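Long-range contact in thiosulfate reductase (PDB 2VPZ), which probably reduces sulfur compounds such as polysulfide or thiosulfate, as a molybdenum oxidoreductase carrying molybdopterin guanine dinucleotides and a 4Fe-4S cluster: residues A[112-124]-A[471-483]. Sequence-based numbering, arbitrary orientation.
Sequences YRVATWEEALDHI and EHVMWADVILPEA. With MGD (2-amino-5,6-dimercapto-7-methyl-3,7,8a,9-tetrahydro-8-oxa-1,3,9,10-tetraaza-anthracen-4-one guanosine dinucleotide), chain H.
Strand 479-481, at one end of a five-stranded parallel sheet, packs here against helix 117-134, while Tyr112, on the short strand 112-114 before that helix, reaches the loop leading into 479-481. Tyr112 OH donates a hydrogen bond to Ala476 O at 2.7 Å; the bond lies in the carbonyl plane on a lone pair of Ala476 O, and that oxygen lies at the edge of the Tyr112 ring, near its plane. Ile479 CD1 lies over one face of this ring, 3.7 Å from the centroid, in a CH-pi contact; Met474, its chain bent at chi2 and chi3 (-54° and -67°), brings CE obliquely within 3.7 Å of Tyr112 CE1. Along the helix, Ala120 CB rests on Val478 CG1 and Leu480 CD2, and Ile124 CD1 meets Leu480 CD1 tip to tip at 3.8 Å. Trp117 turns its ring edge to Pro481 O, 3.6 Å from Trp117 CZ2, while its NE1 bonds to Asp514 O. A phenylalanine in place of Tyr112 would probably leave Ala476 O without this donor and the ring less firmly fixed. Apart from the single directional bond at Tyr112, the contact is apolar packing, joining helix 117-134 to a strand that runs directly into Glu482, whose OE1 accepts a bond from MGD N1 (2.6 Å).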
ATOM      1  N   TYR A 112     -53.158 -32.619 -10.218  1.00 54.54           N
ATOM      2  CA  TYR A 112     -52.835 -33.761  -9.358  1.00 53.92           C
ATOM      3  C   TYR A 112     -53.839 -33.993  -8.227  1.00 55.23           C
ATOM      4  O   TYR A 112     -54.587 -33.089  -7.876  1.00 55.30           O
ATOM      5  CB  TYR A 112     -51.462 -33.557  -8.716  1.00 52.66           C
ATOM      6  CG  TYR A 112     -50.360 -33.638  -9.692  1.00 50.63           C
ATOM      7  CD1 TYR A 112     -49.913 -32.513 -10.396  1.00 49.40           C
ATOM      8  CD2 TYR A 112     -49.865 -34.881 -10.069  1.00 49.96           C
ATOM      9  CE1 TYR A 112     -49.021 -32.630 -11.449  1.00 48.73           C
ATOM     10  CE2 TYR A 112     -48.975 -35.030 -11.105  1.00 49.47           C
ATOM     11  CZ  TYR A 112     -48.542 -33.899 -11.806  1.00 48.30           C
ATOM     12  OH  TYR A 112     -47.707 -34.041 -12.871  1.00 47.02           O
ATOM     13  N   ARG A 113     -53.842 -35.206  -7.667  1.00 56.41           N
ATOM     14  CA  ARG A 113     -54.671 -35.505  -6.504  1.00 57.82           C
ATOM     15  C   ARG A 113     -53.776 -36.303  -5.537  1.00 56.96           C
ATOM     16  O   ARG A 113     -52.952 -37.134  -5.971  1.00 57.01           O
ATOM     17  CB  ARG A 113     -55.936 -36.313  -6.873  1.00 60.02           C
ATOM     18  CG  ARG A 113     -55.668 -37.696  -7.447  1.00 61.65           C
ATOM     19  CD  ARG A 113     -56.927 -38.529  -7.730  1.00 63.11           C
ATOM     20  NE  ARG A 113     -56.688 -39.968  -7.602  1.00 64.67           N
ATOM     21  CZ  ARG A 113     -56.018 -40.733  -8.462  1.00 64.91           C
ATOM     22  NH1 ARG A 113     -55.500 -40.204  -9.561  1.00 65.74           N
ATOM     23  NH2 ARG A 113     -55.831 -42.035  -8.218  1.00 63.57           N
ATOM     24  N   VAL A 114     -53.894 -36.020  -4.247  1.00 56.85           N
ATOM     25  CA  VAL A 114     -53.104 -36.676  -3.208  1.00 57.25           C
ATOM     26  C   VAL A 114     -53.405 -38.185  -3.199  1.00 57.62           C
ATOM     27  O   VAL A 114     -54.505 -38.626  -3.564  1.00 58.57           O
ATOM     28  CB  VAL A 114     -53.353 -36.012  -1.782  1.00 57.52           C
ATOM     29  CG1 VAL A 114     -54.787 -36.267  -1.295  1.00 57.39           C
ATOM     30  CG2 VAL A 114     -52.320 -36.505  -0.755  1.00 57.78           C
ATOM     31  N   ALA A 115     -52.405 -38.982  -2.829  1.00 57.95           N
ATOM     32  CA  ALA A 115     -52.515 -40.430  -2.793  1.00 57.74           C
ATOM     33  C   ALA A 115     -51.750 -40.979  -1.620  1.00 57.41           C
ATOM     34  O   ALA A 115     -51.006 -40.273  -0.918  1.00 57.45           O
ATOM     35  CB  ALA A 115     -51.973 -41.052  -4.105  1.00 57.57           C
ATOM     36  N   THR A 116     -51.931 -42.272  -1.436  1.00 56.79           N
ATOM     37  CA  THR A 116     -51.330 -43.005  -0.355  1.00 56.10           C
ATOM     38  C   THR A 116     -50.038 -43.695  -0.876  1.00 55.90           C
ATOM     39  O   THR A 116     -49.924 -43.962  -2.066  1.00 55.62           O
ATOM     40  CB  THR A 116     -52.408 -44.036   0.171  1.00 56.08           C
ATOM     41  OG1 THR A 116     -52.424 -44.039   1.594  1.00 55.59           O
ATOM     42  CG2 THR A 116     -52.175 -45.439  -0.387  1.00 55.58           C
ATOM     43  N   TRP A 117     -49.039 -43.920  -0.026  1.00 56.50           N
ATOM     44  CA  TRP A 117     -47.838 -44.618  -0.510  1.00 57.09           C
ATOM     45  C   TRP A 117     -48.208 -45.969  -1.135  1.00 57.59           C
ATOM     46  O   TRP A 117     -47.628 -46.392  -2.151  1.00 57.39           O
ATOM     47  CB  TRP A 117     -46.808 -44.833   0.604  1.00 56.82           C
ATOM     48  CG  TRP A 117     -45.879 -43.660   0.756  1.00 57.21           C
ATOM     49  CD1 TRP A 117     -45.912 -42.692   1.736  1.00 57.20           C
ATOM     50  CD2 TRP A 117     -44.809 -43.283  -0.137  1.00 56.72           C
ATOM     51  NE1 TRP A 117     -44.937 -41.754   1.497  1.00 57.16           N
ATOM     52  CE2 TRP A 117     -44.245 -42.089   0.362  1.00 57.38           C
ATOM     53  CE3 TRP A 117     -44.274 -43.844  -1.312  1.00 56.83           C
ATOM     54  CZ2 TRP A 117     -43.159 -41.430  -0.281  1.00 57.34           C
ATOM     55  CZ3 TRP A 117     -43.192 -43.197  -1.962  1.00 56.26           C
ATOM     56  CH2 TRP A 117     -42.651 -42.000  -1.433  1.00 56.96           C
ATOM     57  N   GLU A 118     -49.178 -46.634  -0.520  1.00 58.14           N
ATOM     58  CA  GLU A 118     -49.687 -47.935  -0.959  1.00 58.78           C
ATOM     59  C   GLU A 118     -50.328 -47.828  -2.349  1.00 58.19           C
ATOM     60  O   GLU A 118     -49.962 -48.561  -3.281  1.00 57.48           O
ATOM     61  CB  GLU A 118     -50.688 -48.486   0.079  1.00 60.92           C
ATOM     62  CG  GLU A 118     -50.144 -48.544   1.538  1.00 64.02           C
ATOM     63  CD  GLU A 118     -49.892 -47.146   2.175  1.00 66.06           C
ATOM     64  OE1 GLU A 118     -50.758 -46.254   2.035  1.00 67.12           O
ATOM     65  OE2 GLU A 118     -48.840 -46.973   2.838  1.00 67.03           O
ATOM     66  N   GLU A 119     -51.253 -46.886  -2.502  1.00 58.29           N
ATOM     67  CA  GLU A 119     -51.942 -46.647  -3.775  1.00 58.68           C
ATOM     68  C   GLU A 119     -51.007 -46.186  -4.913  1.00 57.82           C
ATOM     69  O   GLU A 119     -51.152 -46.656  -6.052  1.00 57.98           O
ATOM     70  CB  GLU A 119     -53.103 -45.653  -3.608  1.00 60.08           C
ATOM     71  CG  GLU A 119     -53.231 -44.665  -4.778  1.00 64.46           C
ATOM     72  CD  GLU A 119     -54.599 -44.656  -5.469  1.00 66.33           C
ATOM     73  OE1 GLU A 119     -54.656 -45.000  -6.676  1.00 67.11           O
ATOM     74  OE2 GLU A 119     -55.607 -44.307  -4.814  1.00 67.91           O
ATOM     75  N   ALA A 120     -50.068 -45.283  -4.627  1.00 56.18           N
ATOM     76  CA  ALA A 120     -49.119 -44.789  -5.645  1.00 54.95           C
ATOM     77  C   ALA A 120     -48.134 -45.888  -6.086  1.00 54.39           C
ATOM     78  O   ALA A 120     -47.842 -46.026  -7.283  1.00 53.17           O
ATOM     79  CB  ALA A 120     -48.323 -43.539  -5.113  1.00 53.95           C
ATOM     80  N   LEU A 121     -47.643 -46.679  -5.133  1.00 54.50           N
ATOM     81  CA  LEU A 121     -46.723 -47.770  -5.438  1.00 54.15           C
ATOM     82  C   LEU A 121     -47.379 -48.933  -6.241  1.00 54.03           C
ATOM     83  O   LEU A 121     -46.721 -49.545  -7.085  1.00 54.18           O
ATOM     84  CB  LEU A 121     -46.021 -48.281  -4.134  1.00 54.37           C
ATOM     85  CG  LEU A 121     -44.871 -47.388  -3.594  1.00 55.23           C
ATOM     86  CD1 LEU A 121     -44.300 -47.960  -2.278  1.00 55.89           C
ATOM     87  CD2 LEU A 121     -43.743 -47.254  -4.644  1.00 54.84           C
ATOM     88  N   ASP A 122     -48.678 -49.190  -6.020  1.00 54.45           N
ATOM     89  CA  ASP A 122     -49.462 -50.229  -6.743  1.00 54.60           C
ATOM     90  C   ASP A 122     -49.674 -49.780  -8.191  1.00 54.42           C
ATOM     91  O   ASP A 122     -49.500 -50.545  -9.154  1.00 53.85           O
ATOM     92  CB  ASP A 122     -50.861 -50.455  -6.157  1.00 55.91           C
ATOM     93  CG  ASP A 122     -50.874 -51.314  -4.877  1.00 56.80           C
ATOM     94  OD1 ASP A 122     -49.817 -51.851  -4.510  1.00 57.90           O
ATOM     95  OD2 ASP A 122     -51.967 -51.437  -4.279  1.00 56.77           O
ATOM     96  N   HIS A 123     -50.098 -48.524  -8.316  1.00 54.56           N
ATOM     97  CA  HIS A 123     -50.345 -47.885  -9.603  1.00 54.50           C
ATOM     98  C   HIS A 123     -49.087 -47.959 -10.506  1.00 54.42           C
ATOM     99  O   HIS A 123     -49.207 -48.214 -11.710  1.00 54.37           O
ATOM    100  CB  HIS A 123     -50.823 -46.421  -9.401  1.00 54.30           C
ATOM    101  CG  HIS A 123     -51.267 -45.714 -10.637  1.00 54.20           C
ATOM    102  ND1 HIS A 123     -50.419 -45.005 -11.426  1.00 55.80           N
ATOM    103  CD2 HIS A 123     -52.467 -45.631 -11.226  1.00 54.76           C
ATOM    104  CE1 HIS A 123     -51.069 -44.520 -12.462  1.00 55.24           C
ATOM    105  NE2 HIS A 123     -52.325 -44.889 -12.364  1.00 54.91           N
ATOM    106  N   ILE A 124     -47.891 -47.760  -9.951  1.00 54.53           N
ATOM    107  CA  ILE A 124     -46.648 -47.846 -10.740  1.00 54.70           C
ATOM    108  C   ILE A 124     -46.347 -49.307 -11.184  1.00 55.96           C
ATOM    109  O   ILE A 124     -46.160 -49.550 -12.377  1.00 57.02           O
ATOM    110  CB  ILE A 124     -45.407 -47.187  -9.965  1.00 52.96           C
ATOM    111  CG1 ILE A 124     -45.563 -45.671  -9.896  1.00 51.30           C
ATOM    112  CG2 ILE A 124     -44.086 -47.562 -10.686  1.00 51.62           C
ATOM    113  CD1 ILE A 124     -45.008 -45.011  -8.611  1.00 50.94           C
ATOM    114  N   GLU A 471     -39.815 -27.768 -12.749  1.00 39.65           N
ATOM    115  CA  GLU A 471     -40.620 -27.790 -13.970  1.00 40.48           C
ATOM    116  C   GLU A 471     -40.784 -29.185 -14.618  1.00 42.10           C
ATOM    117  O   GLU A 471     -41.784 -29.425 -15.303  1.00 42.58           O
ATOM    118  CB  GLU A 471     -40.121 -26.803 -15.054  1.00 38.97           C
ATOM    119  CG  GLU A 471     -41.028 -26.831 -16.281  1.00 37.86           C
ATOM    120  CD  GLU A 471     -40.378 -26.285 -17.531  1.00 38.56           C
ATOM    121  OE1 GLU A 471     -41.077 -26.165 -18.565  1.00 38.53           O
ATOM    122  OE2 GLU A 471     -39.165 -25.986 -17.475  1.00 36.27           O
ATOM    123  N   HIS A 472     -39.855 -30.114 -14.426  1.00 41.94           N
ATOM    124  CA  HIS A 472     -39.974 -31.476 -15.018  1.00 40.83           C
ATOM    125  C   HIS A 472     -40.617 -32.536 -14.072  1.00 40.72           C
ATOM    126  O   HIS A 472     -40.854 -33.654 -14.492  1.00 43.12           O
ATOM    127  CB  HIS A 472     -38.631 -32.083 -15.406  1.00 39.17           C
ATOM    128  CG  HIS A 472     -37.849 -32.592 -14.265  1.00 36.98           C
ATOM    129  ND1 HIS A 472     -37.841 -33.885 -13.869  1.00 36.59           N
ATOM    130  CD2 HIS A 472     -37.182 -31.923 -13.329  1.00 35.87           C
ATOM    131  CE1 HIS A 472     -37.194 -34.001 -12.730  1.00 35.68           C
ATOM    132  NE2 HIS A 472     -36.776 -32.810 -12.379  1.00 34.79           N
ATOM    133  N   VAL A 473     -40.828 -32.209 -12.799  1.00 40.62           N
ATOM    134  CA  VAL A 473     -41.460 -33.130 -11.846  1.00 38.97           C
ATOM    135  C   VAL A 473     -43.005 -33.036 -12.022  1.00 40.41           C
ATOM    136  O   VAL A 473     -43.739 -34.034 -11.884  1.00 42.17           O
ATOM    137  CB  VAL A 473     -41.092 -32.800 -10.338  1.00 37.82           C
ATOM    138  CG1 VAL A 473     -41.884 -33.686  -9.364  1.00 37.04           C
ATOM    139  CG2 VAL A 473     -39.566 -32.952 -10.107  1.00 34.54           C
ATOM    140  N   MET A 474     -43.484 -31.842 -12.348  1.00 41.25           N
ATOM    141  CA  MET A 474     -44.896 -31.575 -12.565  1.00 41.62           C
ATOM    142  C   MET A 474     -45.415 -31.942 -13.980  1.00 42.18           C
ATOM    143  O   MET A 474     -46.427 -31.421 -14.450  1.00 42.57           O
ATOM    144  CB  MET A 474     -45.256 -30.120 -12.187  1.00 43.11           C
ATOM    145  CG  MET A 474     -44.660 -29.625 -10.848  1.00 44.08           C
ATOM    146  SD  MET A 474     -45.049 -30.711  -9.432  1.00 46.51           S
ATOM    147  CE  MET A 474     -46.870 -30.469  -9.281  1.00 46.52           C
ATOM    148  N   TRP A 475     -44.688 -32.827 -14.665  1.00 42.96           N
ATOM    149  CA  TRP A 475     -45.105 -33.393 -15.976  1.00 42.72           C
ATOM    150  C   TRP A 475     -45.326 -34.895 -15.765  1.00 43.85           C
ATOM    151  O   TRP A 475     -45.625 -35.623 -16.714  1.00 44.16           O
ATOM    152  CB  TRP A 475     -44.046 -33.238 -17.069  1.00 41.08           C
ATOM    153  CG  TRP A 475     -44.111 -31.955 -17.821  1.00 40.64           C
ATOM    154  CD1 TRP A 475     -44.084 -30.685 -17.302  1.00 40.96           C
ATOM    155  CD2 TRP A 475     -44.213 -31.800 -19.243  1.00 40.68           C
ATOM    156  NE1 TRP A 475     -44.159 -29.758 -18.315  1.00 40.95           N
ATOM    157  CE2 TRP A 475     -44.227 -30.412 -19.516  1.00 41.15           C
ATOM    158  CE3 TRP A 475     -44.268 -32.702 -20.316  1.00 41.11           C
ATOM    159  CZ2 TRP A 475     -44.326 -29.899 -20.822  1.00 41.24           C
ATOM    160  CZ3 TRP A 475     -44.364 -32.207 -21.616  1.00 42.27           C
ATOM    161  CH2 TRP A 475     -44.381 -30.803 -21.855  1.00 41.96           C
ATOM    162  N   ALA A 476     -45.179 -35.364 -14.533  1.00 43.77           N
ATOM    163  CA  ALA A 476     -45.307 -36.786 -14.226  1.00 45.27           C
ATOM    164  C   ALA A 476     -46.680 -37.412 -13.860  1.00 45.79           C
ATOM    165  O   ALA A 476     -47.558 -36.710 -13.320  1.00 45.51           O
ATOM    166  CB  ALA A 476     -44.291 -37.140 -13.069  1.00 44.01           C
ATOM    167  N   ASP A 477     -46.877 -38.697 -14.209  1.00 45.51           N
ATOM    168  CA  ASP A 477     -48.062 -39.482 -13.775  1.00 45.96           C
ATOM    169  C   ASP A 477     -47.383 -40.000 -12.450  1.00 46.78           C
ATOM    170  O   ASP A 477     -46.421 -40.743 -12.534  1.00 49.21           O
ATOM    171  CB  ASP A 477     -48.372 -40.760 -14.628  1.00 44.64           C
ATOM    172  CG  ASP A 477     -47.993 -40.644 -16.093  1.00 44.66           C
ATOM    173  OD1 ASP A 477     -48.410 -39.647 -16.720  1.00 43.91           O
ATOM    174  OD2 ASP A 477     -47.295 -41.553 -16.612  1.00 42.49           O
ATOM    175  N   VAL A 478     -47.863 -39.635 -11.264  1.00 45.64           N
ATOM    176  CA  VAL A 478     -47.188 -40.051 -10.019  1.00 44.27           C
ATOM    177  C   VAL A 478     -45.835 -39.370  -9.738  1.00 42.70           C
ATOM    178  O   VAL A 478     -44.830 -39.518 -10.485  1.00 41.79           O
ATOM    179  CB  VAL A 478     -46.901 -41.622  -9.850  1.00 44.51           C
ATOM    180  CG1 VAL A 478     -46.937 -42.003  -8.344  1.00 45.16           C
ATOM    181  CG2 VAL A 478     -47.890 -42.481 -10.627  1.00 44.25           C
ATOM    182  N   ILE A 479     -45.849 -38.624  -8.630  1.00 40.90           N
ATOM    183  CA  ILE A 479     -44.748 -37.867  -8.047  1.00 38.96           C
ATOM    184  C   ILE A 479     -44.549 -38.548  -6.679  1.00 38.64           C
ATOM    185  O   ILE A 479     -45.512 -38.698  -5.939  1.00 39.23           O
ATOM    186  CB  ILE A 479     -45.144 -36.347  -7.792  1.00 37.61           C
ATOM    187  CG1 ILE A 479     -45.360 -35.600  -9.104  1.00 35.57           C
ATOM    188  CG2 ILE A 479     -44.054 -35.648  -6.934  1.00 36.72           C
ATOM    189  CD1 ILE A 479     -46.286 -34.364  -9.016  1.00 30.75           C
ATOM    190  N   LEU A 480     -43.329 -38.972  -6.342  1.00 37.62           N
ATOM    191  CA  LEU A 480     -43.055 -39.594  -5.030  1.00 38.05           C
ATOM    192  C   LEU A 480     -42.075 -38.688  -4.241  1.00 39.10           C
ATOM    193  O   LEU A 480     -40.949 -38.459  -4.703  1.00 41.45           O
ATOM    194  CB  LEU A 480     -42.488 -41.032  -5.212  1.00 37.98           C
ATOM    195  CG  LEU A 480     -43.245 -42.003  -6.148  1.00 37.36           C
ATOM    196  CD1 LEU A 480     -42.507 -43.350  -6.267  1.00 36.70           C
ATOM    197  CD2 LEU A 480     -44.703 -42.220  -5.661  1.00 37.37           C
ATOM    198  N   PRO A 481     -42.487 -38.152  -3.048  1.00 39.18           N
ATOM    199  CA  PRO A 481     -41.578 -37.291  -2.263  1.00 38.90           C
ATOM    200  C   PRO A 481     -40.470 -38.000  -1.475  1.00 39.34           C
ATOM    201  O   PRO A 481     -40.776 -38.732  -0.521  1.00 40.75           O
ATOM    202  CB  PRO A 481     -42.521 -36.469  -1.390  1.00 38.34           C
ATOM    203  CG  PRO A 481     -43.699 -37.406  -1.141  1.00 38.29           C
ATOM    204  CD  PRO A 481     -43.809 -38.275  -2.409  1.00 38.53           C
ATOM    205  N   GLU A 482     -39.207 -37.800  -1.851  1.00 39.63           N
ATOM    206  CA  GLU A 482     -38.118 -38.448  -1.140  1.00 40.23           C
ATOM    207  C   GLU A 482     -37.753 -37.706   0.129  1.00 41.33           C
ATOM    208  O   GLU A 482     -38.052 -36.512   0.322  1.00 40.07           O
ATOM    209  CB  GLU A 482     -36.802 -38.614  -1.974  1.00 38.73           C
ATOM    210  CG  GLU A 482     -36.028 -39.891  -1.520  1.00 38.25           C
ATOM    211  CD  GLU A 482     -34.534 -39.969  -1.899  1.00 38.61           C
ATOM    212  OE1 GLU A 482     -34.124 -39.359  -2.896  1.00 37.42           O
ATOM    213  OE2 GLU A 482     -33.798 -40.687  -1.179  1.00 39.62           O
ATOM    214  N   ALA A 483     -37.158 -38.459   1.037  1.00 41.67           N
ATOM    215  CA  ALA A 483     -36.715 -37.899   2.276  1.00 42.11           C
ATOM    216  C   ALA A 483     -35.336 -37.392   1.935  1.00 43.00           C
ATOM    217  O   ALA A 483     -34.578 -37.960   1.137  1.00 45.63           O
ATOM    218  CB  ALA A 483     -36.688 -38.933   3.394  1.00 41.35           C
TER
HETATM  219  PB  MGD H1765     -29.510 -30.570 -10.759  1.00 36.68           P
HETATM  220  O1B MGD H1765     -29.916 -29.380 -11.572  1.00 34.60           O
HETATM  221  O2B MGD H1765     -28.979 -30.369  -9.373  1.00 34.50           O
HETATM  222  O3B MGD H1765     -28.579 -31.413 -11.772  1.00 31.19           O
HETATM  223  O3A MGD H1765     -27.224 -32.740 -13.414  1.00 28.85           O
HETATM  224  PA  MGD H1765     -28.311 -32.935 -12.261  1.00 31.64           P
HETATM  225  O1A MGD H1765     -27.832 -33.611 -10.986  1.00 29.82           O
HETATM  226  O2A MGD H1765     -29.540 -33.415 -12.948  1.00 31.57           O
HETATM  227  O5' MGD H1765     -30.741 -31.524 -10.581  1.00 35.59           O
HETATM  228  C5' MGD H1765     -30.954 -32.267  -9.380  1.00 39.01           C
HETATM  229  C4' MGD H1765     -32.425 -32.682  -9.389  1.00 40.29           C
HETATM  230  O4' MGD H1765     -32.452 -33.598  -8.301  1.00 41.49           O
HETATM  231  C3' MGD H1765     -33.412 -31.596  -9.050  1.00 41.88           C
HETATM  232  O3' MGD H1765     -34.662 -32.016  -9.614  1.00 41.72           O
HETATM  233  C2' MGD H1765     -33.433 -31.658  -7.514  1.00 42.66           C
HETATM  234  O2' MGD H1765     -34.647 -31.099  -7.085  1.00 45.60           O
HETATM  235  C1' MGD H1765     -33.340 -33.159  -7.227  1.00 43.21           C
HETATM  236  N9  MGD H1765     -32.814 -33.620  -5.887  1.00 41.66           N
HETATM  237  C8  MGD H1765     -31.872 -33.025  -5.153  1.00 42.13           C
HETATM  238  N7  MGD H1765     -31.575 -33.691  -4.014  1.00 41.18           N
HETATM  239  C5  MGD H1765     -32.321 -34.818  -4.006  1.00 41.56           C
HETATM  240  C6  MGD H1765     -32.492 -36.051  -3.118  1.00 40.39           C
HETATM  241  O6  MGD H1765     -31.871 -36.193  -2.006  1.00 37.09           O
HETATM  242  N1  MGD H1765     -33.390 -36.990  -3.565  1.00 39.81           N
HETATM  243  C2  MGD H1765     -34.111 -36.880  -4.724  1.00 40.45           C
HETATM  244  N2  MGD H1765     -35.005 -37.826  -5.147  1.00 40.33           N
HETATM  245  N3  MGD H1765     -33.951 -35.817  -5.523  1.00 41.69           N
HETATM  246  C4  MGD H1765     -33.124 -34.753  -5.255  1.00 41.31           C
HETATM  247  C10 MGD H1765     -25.791 -32.705 -13.134  1.00 30.87           C
HETATM  248  C11 MGD H1765     -25.079 -32.791 -14.442  1.00 32.27           C
HETATM  249  O11 MGD H1765     -25.761 -31.889 -15.315  1.00 34.53           O
HETATM  250  C12 MGD H1765     -23.617 -32.536 -14.448  1.00 34.05           C
HETATM  251  S12 MGD H1765     -22.557 -33.304 -13.341  1.00 31.04           S
HETATM  252  C13 MGD H1765     -23.036 -31.757 -15.361  1.00 34.68           C
HETATM  253  S13 MGD H1765     -21.424 -31.359 -15.441  1.00 32.93           S
HETATM  254  C14 MGD H1765     -23.677 -31.137 -16.479  1.00 36.21           C
HETATM  255  N15 MGD H1765     -23.643 -29.659 -16.289  1.00 39.49           N
HETATM  256  C16 MGD H1765     -24.422 -28.968 -17.186  1.00 41.52           C
HETATM  257  C17 MGD H1765     -24.220 -27.594 -17.653  1.00 40.56           C
HETATM  258  O17 MGD H1765     -23.275 -26.888 -17.191  1.00 41.77           O
HETATM  259  N18 MGD H1765     -25.050 -27.120 -18.584  1.00 41.55           N
HETATM  260  C19 MGD H1765     -26.064 -27.836 -19.108  1.00 41.42           C
HETATM  261  N19 MGD H1765     -26.939 -27.299 -20.011  1.00 40.69           N
HETATM  262  N20 MGD H1765     -26.265 -29.102 -18.737  1.00 41.12           N
HETATM  263  C21 MGD H1765     -25.539 -29.707 -17.803  1.00 40.59           C
HETATM  264  N22 MGD H1765     -25.830 -30.954 -17.419  1.00 38.99           N
HETATM  265  C23 MGD H1765     -25.041 -31.753 -16.544  1.00 35.78           C